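Local coordinates for Esterase/lipase (PDB 3K6K), which probably hydrolyses carboxylic ester bonds, as a bacterial homolog of hormone-sensitive lipase with the alpha/beta hydrolase fold, at the interface of chains A and B. Sequence-based numbering; all coordinates share one arbitrary frame. Chains: chain A/B, Esterase/lipase.

The interface of chains A and B. Residues chain A 195-196, 255, 258; chain B 262-263, 266.
A:Trp195 lays one face of its indole against the side chain of B:Arg263. The ring and guanidinium planes are 3° apart, a parallel cation-pi stack. NE of the arginine lies 3.6 Å from the centroid of the five-membered ring. The ring nitrogen NE1 in turn sits over the centre of the guanidinium, 3.4 Å from CZ. The methylene CD of B:Arg263 covers the six-membered ring in a CH-pi contact. Beyond it, the methyl CB of B:Ala266 touches the rim of the benzo ring, 3.5 Å from CZ3. The indole is directed to chain B by a first torsion that sets CG anti to the backbone N (chi1 -180°).

B:Glu262 reaches across beside the stack. Its carboxylate is tilted against the indole plane, and OE2 lies above the ring toward its rim. The other oxygen, OE1, accepts a hydrogen bond of 2.6 Å from the hydroxyl OG of A:Ser255. This donor meets OE1 on the anti side, 15° out of the carboxylate plane. Further back, CG2 of A:Thr258 packs on CB of B:Glu262.

An alanine in place of A:Trp195 would be likely to leave the guanidinium of B:Arg263 without its stacking surface and to open a gap beside B:Ala266.

The two chains are copies of one protein, and the patch has a symmetric twin. It belongs to a two-fold interface, possibly that of a biological dimer.

Bonds within each chain fix the first-shell groups. Within chain B, NE of B:Arg263 forms a salt bridge with OE2 of B:Glu262 at 2.5 Å, which couples the carboxylate to the stacked group. Within chain A, second-shell A:Ser196 ties the start of helix 195-199 to helix 254-266. Its backbone N donates to OG of A:Ser255 at 2.9 Å, which leaves that hydroxyl to point its own hydrogen at OE1 of B:Glu262. The backbone N of A:Ser255 donates in return to OG of A:Ser196.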
loop_
_atom_site.group_PDB
_atom_site.type_symbol
_atom_site.label_atom_id
_atom_site.label_comp_id
_atom_site.label_asym_id
_atom_site.label_seq_id
_atom_site.Cartn_x
_atom_site.Cartn_y
_atom_site.Cartn_z
ATOM N N TRP A 195 -14.027 7.588 4.454
ATOM C CA TRP A 195 -14.534 6.500 5.270
ATOM C C TRP A 195 -13.942 6.411 6.704
ATOM O O TRP A 195 -14.713 6.277 7.686
ATOM C CB TRP A 195 -14.372 5.188 4.517
ATOM C CG TRP A 195 -14.859 3.982 5.250
ATOM C CD1 TRP A 195 -16.125 3.457 5.175
ATOM C CD2 TRP A 195 -14.131 3.133 6.212
ATOM N NE1 TRP A 195 -16.220 2.337 5.985
ATOM C CE2 TRP A 195 -15.021 2.114 6.626
ATOM C CE3 TRP A 195 -12.823 3.109 6.701
ATOM C CZ2 TRP A 195 -14.661 1.106 7.550
ATOM C CZ3 TRP A 195 -12.462 2.097 7.616
ATOM C CH2 TRP A 195 -13.388 1.122 8.047
ATOM N N SER A 196 -12.603 6.477 6.847
ATOM C CA SER A 196 -12.009 6.325 8.184
ATOM C C SER A 196 -12.402 7.504 9.077
ATOM O O SER A 196 -12.492 7.348 10.300
ATOM C CB SER A 196 -10.465 6.155 8.146
ATOM O OG SER A 196 -9.816 7.217 7.443
ATOM N N SER A 255 -8.038 6.872 5.625
ATOM C CA SER A 255 -8.478 6.950 4.230
ATOM C C SER A 255 -7.654 8.029 3.495
ATOM O O SER A 255 -7.690 8.061 2.279
ATOM C CB SER A 255 -9.988 7.170 4.090
ATOM O OG SER A 255 -10.733 6.129 4.720
ATOM N N THR A 258 -4.850 5.626 2.092
ATOM C CA THR A 258 -5.346 4.772 1.045
ATOM C C THR A 258 -5.785 5.642 -0.141
ATOM O O THR A 258 -5.598 5.271 -1.332
ATOM C CB THR A 258 -6.556 3.908 1.509
ATOM O OG1 THR A 258 -7.615 4.793 1.850
ATOM C CG2 THR A 258 -6.286 3.236 2.669
ATOM N N GLU B 262 -7.721 -0.583 2.678
ATOM C CA GLU B 262 -8.438 0.240 3.636
ATOM C C GLU B 262 -9.306 -0.526 4.668
ATOM O O GLU B 262 -9.270 -0.196 5.907
ATOM C CB GLU B 262 -9.348 1.223 2.927
ATOM C CG GLU B 262 -9.922 2.262 3.883
ATOM C CD GLU B 262 -11.216 2.846 3.337
ATOM O OE1 GLU B 262 -11.410 4.064 3.363
ATOM O OE2 GLU B 262 -12.039 2.087 2.809
ATOM N N ARG B 263 -10.076 -1.520 4.184
ATOM C CA ARG B 263 -10.991 -2.205 5.059
ATOM C C ARG B 263 -10.276 -3.256 5.860
ATOM O O ARG B 263 -10.580 -3.482 7.049
ATOM C CB ARG B 263 -12.256 -2.760 4.348
ATOM C CG ARG B 263 -13.112 -1.698 3.614
ATOM C CD ARG B 263 -13.279 -0.350 4.416
ATOM N NE ARG B 263 -13.975 0.609 3.545
ATOM C CZ ARG B 263 -15.270 0.515 3.215
ATOM N NH1 ARG B 263 -16.013 -0.455 3.728
ATOM N NH2 ARG B 263 -15.836 1.379 2.368
ATOM N N ALA B 266 -8.280 -1.432 8.446
ATOM C CA ALA B 266 -9.117 -1.025 9.580
ATOM C C ALA B 266 -9.518 -2.221 10.456
ATOM O O ALA B 266 -9.767 -2.038 11.630
ATOM C CB ALA B 266 -10.271 -0.219 9.161
#